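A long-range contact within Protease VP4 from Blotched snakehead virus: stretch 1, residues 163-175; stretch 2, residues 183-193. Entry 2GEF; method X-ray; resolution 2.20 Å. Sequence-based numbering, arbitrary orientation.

Stretch 1 163-175: NVQPVQFGNLKAR
Stretch 2, residues 183-193: PLVGMTQDGGE

Two glycines, Gly170 and Gly192, meet backbone to backbone, their CA atoms 4.2 Å apart. Neither site has room for a side chain: a CB on Gly170 would clash with Asp190 OD1 and Thr188 OG1, and one on Gly192 with Asn171 N.

Stretch 1 runs as strand 163-165, a loop, then a helix from Gly170, with Phe169 (phi/psi 74/20) at the N-cap position. Stretch 2 runs as strand 184-186, then a type I turn from Thr188 to Gly191, where Gly191 has phi 64. The helix and strand axes approach to 8.9 Å, with 133° between their N-to-C directions.

A single bridge pairs Val167 with Thr188. Val167 N donates to Met187 O (3.0 Å), and Gln189 N donates to Val167 O (2.6 Å). Gln189, chi1 m and chi2 t, adds a weak bond from NE2 to Pro166 O (3.4 Å).

Met187, a selenomethionine (m, t, p), is buried, and stretch 1 covers 101 Å² of it, the largest share of any residue here. Met187 SE lies 3.3 Å from Val164 O, and Met187 CG packs 3.6 Å from Val164 CG1 (chi1 t).

Asp190, chi1 p, turns its CA-to-CB bond toward stretch 1. Asp190 OD2 accepts a hydrogen bond from Asn171 N (3.2 Å), a first-turn amide with no backbone acceptor within its stretch. Buried Leu184 (t, p) sets CD2 4.1 Å from Ala174 CB, whose small methyl also fits 3.7 Å from Gly192 O. The contact buries 679 Å².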

# COMPACT_ATOMS: atom_id res chain seq x y z
N ASN A 163 -13.87 2.82 -10.09
CA ASN A 163 -14.32 3.81 -9.09
C ASN A 163 -13.70 3.49 -7.79
O ASN A 163 -13.80 2.38 -7.36
CB ASN A 163 -15.82 3.75 -8.99
CG ASN A 163 -16.47 4.39 -10.15
OD1 ASN A 163 -17.45 3.89 -10.71
ND2 ASN A 163 -15.87 5.46 -10.61
N VAL A 164 -12.98 4.42 -7.19
CA VAL A 164 -12.45 4.28 -5.88
C VAL A 164 -13.53 4.32 -4.82
O VAL A 164 -14.43 5.20 -4.86
CB VAL A 164 -11.35 5.32 -5.66
CG1 VAL A 164 -10.78 5.31 -4.14
CG2 VAL A 164 -10.12 5.03 -6.70
N GLN A 165 -13.41 3.44 -3.82
CA GLN A 165 -14.12 3.61 -2.53
C GLN A 165 -13.32 3.95 -1.33
O GLN A 165 -12.25 3.37 -1.07
CB GLN A 165 -14.89 2.37 -2.23
CG GLN A 165 -15.81 1.91 -3.43
CD GLN A 165 -16.19 0.51 -3.18
OE1 GLN A 165 -15.30 -0.36 -2.87
NE2 GLN A 165 -17.51 0.26 -3.19
N PRO A 166 -13.85 4.90 -0.48
CA PRO A 166 -13.09 5.51 0.66
C PRO A 166 -12.85 4.48 1.87
O PRO A 166 -13.66 3.56 2.15
CB PRO A 166 -13.96 6.68 1.08
CG PRO A 166 -15.31 6.16 0.86
CD PRO A 166 -15.26 5.34 -0.47
N VAL A 167 -11.72 4.65 2.52
CA VAL A 167 -11.31 3.62 3.48
C VAL A 167 -11.27 4.36 4.83
O VAL A 167 -11.22 5.60 4.88
CB VAL A 167 -10.04 2.89 3.03
CG1 VAL A 167 -8.90 3.81 3.02
CG2 VAL A 167 -9.72 1.76 3.94
N GLN A 168 -11.53 3.63 5.90
CA GLN A 168 -11.35 4.11 7.25
C GLN A 168 -9.82 4.42 7.56
O GLN A 168 -8.95 3.85 6.99
CB GLN A 168 -11.72 2.94 8.14
CG GLN A 168 -13.20 2.93 8.65
CD GLN A 168 -13.37 2.18 9.99
OE1 GLN A 168 -13.77 2.80 10.95
NE2 GLN A 168 -13.01 0.83 10.04
N PHE A 169 -9.52 5.15 8.62
CA PHE A 169 -8.07 5.28 9.07
C PHE A 169 -7.19 6.18 8.23
O PHE A 169 -6.00 6.07 8.30
CB PHE A 169 -7.42 3.88 9.36
CG PHE A 169 -8.39 2.94 10.13
CD1 PHE A 169 -8.83 3.29 11.44
CD2 PHE A 169 -8.84 1.71 9.58
CE1 PHE A 169 -9.79 2.46 12.13
CE2 PHE A 169 -9.76 0.89 10.30
CZ PHE A 169 -10.25 1.31 11.55
N GLY A 170 -7.76 7.06 7.45
CA GLY A 170 -6.98 8.00 6.65
C GLY A 170 -5.87 8.77 7.40
O GLY A 170 -4.73 8.84 7.03
N ASN A 171 -6.23 9.45 8.44
CA ASN A 171 -5.29 10.05 9.30
C ASN A 171 -4.11 9.21 9.86
O ASN A 171 -3.01 9.65 9.92
CB ASN A 171 -6.07 10.57 10.49
CG ASN A 171 -5.27 11.57 11.22
OD1 ASN A 171 -4.22 11.23 11.80
ND2 ASN A 171 -5.62 12.83 11.05
N LEU A 172 -4.36 8.02 10.35
CA LEU A 172 -3.29 7.18 10.75
C LEU A 172 -2.46 6.64 9.53
O LEU A 172 -1.22 6.43 9.66
CB LEU A 172 -3.90 5.97 11.51
CG LEU A 172 -3.00 4.85 12.06
CD1 LEU A 172 -2.19 5.43 13.10
CD2 LEU A 172 -3.97 3.74 12.67
N LYS A 173 -3.18 6.32 8.44
CA LYS A 173 -2.55 6.02 7.15
C LYS A 173 -1.62 7.08 6.67
O LYS A 173 -0.50 6.67 6.31
CB LYS A 173 -3.52 5.54 6.05
CG LYS A 173 -3.95 4.23 6.26
CD LYS A 173 -5.20 3.99 5.33
CE LYS A 173 -5.93 2.81 5.84
NZ LYS A 173 -5.71 1.67 5.01
N ALA A 174 -1.98 8.39 6.78
CA ALA A 174 -1.16 9.51 6.29
C ALA A 174 0.14 9.56 7.08
O ALA A 174 1.23 9.83 6.51
CB ALA A 174 -1.90 10.85 6.52
N ARG A 175 0.07 9.26 8.39
CA ARG A 175 1.30 9.19 9.15
C ARG A 175 2.38 8.36 8.46
O ARG A 175 3.47 8.71 8.46
CB ARG A 175 1.03 8.59 10.55
CG ARG A 175 0.07 9.31 11.35
CD ARG A 175 0.67 10.63 11.77
NE ARG A 175 -0.13 11.20 12.83
CZ ARG A 175 0.32 12.06 13.74
NH1 ARG A 175 1.63 12.49 13.75
NH2 ARG A 175 -0.57 12.48 14.65
N PRO A 183 3.05 12.14 0.00
CA PRO A 183 1.65 12.21 0.17
C PRO A 183 0.88 10.92 0.23
O PRO A 183 1.23 9.91 -0.43
CB PRO A 183 1.19 13.12 -1.01
CG PRO A 183 2.15 12.72 -2.12
CD PRO A 183 3.45 12.72 -1.30
N LEU A 184 -0.15 10.96 1.09
CA LEU A 184 -1.28 10.02 1.00
C LEU A 184 -2.30 10.44 -0.08
O LEU A 184 -2.79 11.56 -0.05
CB LEU A 184 -1.92 9.78 2.33
CG LEU A 184 -2.89 8.58 2.31
CD1 LEU A 184 -2.25 7.32 2.02
CD2 LEU A 184 -3.69 8.45 3.68
N VAL A 185 -2.51 9.55 -1.07
CA VAL A 185 -3.33 9.84 -2.19
C VAL A 185 -4.42 8.78 -2.27
O VAL A 185 -4.21 7.55 -2.07
CB VAL A 185 -2.50 9.86 -3.51
CG1 VAL A 185 -3.39 10.18 -4.70
CG2 VAL A 185 -1.40 10.90 -3.42
N GLY A 186 -5.61 9.24 -2.48
CA GLY A 186 -6.71 8.27 -2.62
C GLY A 186 -8.01 8.73 -1.99
O GLY A 186 -8.44 9.84 -2.30
N MSE A 187 -8.71 7.84 -1.24
CA MSE A 187 -9.97 8.30 -0.67
C MSE A 187 -10.14 7.63 0.69
O MSE A 187 -10.02 6.38 0.79
CB MSE A 187 -11.21 7.91 -1.51
CG MSE A 187 -11.47 8.54 -2.78
SE MSE A 187 -13.23 7.92 -3.38
CE MSE A 187 -14.23 9.35 -2.43
N THR A 188 -10.40 8.47 1.72
CA THR A 188 -10.63 8.00 3.06
C THR A 188 -11.92 8.60 3.64
O THR A 188 -12.35 9.64 3.16
CB THR A 188 -9.50 8.25 3.92
OG1 THR A 188 -9.33 9.66 4.06
CG2 THR A 188 -8.29 7.65 3.33
N GLN A 189 -12.56 7.86 4.55
CA GLN A 189 -13.71 8.40 5.29
C GLN A 189 -13.40 9.67 6.12
O GLN A 189 -14.24 10.51 6.19
CB GLN A 189 -14.46 7.32 6.10
CG GLN A 189 -14.88 6.15 5.14
CD GLN A 189 -15.35 4.91 5.86
OE1 GLN A 189 -15.96 5.00 6.90
NE2 GLN A 189 -15.16 3.76 5.25
N ASP A 190 -12.21 9.83 6.67
CA ASP A 190 -11.96 11.05 7.45
C ASP A 190 -11.19 12.17 6.68
O ASP A 190 -10.67 13.08 7.27
CB ASP A 190 -11.28 10.71 8.82
CG ASP A 190 -9.89 9.97 8.65
OD1 ASP A 190 -9.62 9.65 7.46
OD2 ASP A 190 -9.14 9.59 9.66
N GLY A 191 -11.12 12.15 5.36
CA GLY A 191 -10.36 13.25 4.67
C GLY A 191 -8.86 13.24 5.01
O GLY A 191 -8.16 14.26 4.92
N GLY A 192 -8.33 12.08 5.44
CA GLY A 192 -6.89 12.11 5.84
C GLY A 192 -5.90 12.20 4.68
O GLY A 192 -4.71 12.51 4.88
N GLU A 193 -6.36 11.95 3.48
CA GLU A 193 -5.43 11.95 2.30
C GLU A 193 -4.98 13.40 2.00
O GLU A 193 -5.77 14.30 2.15
CB GLU A 193 -6.01 11.24 0.98
CG GLU A 193 -7.13 12.06 0.30
CD GLU A 193 -8.53 11.95 1.03
OE1 GLU A 193 -8.63 11.16 2.03
OE2 GLU A 193 -9.54 12.61 0.59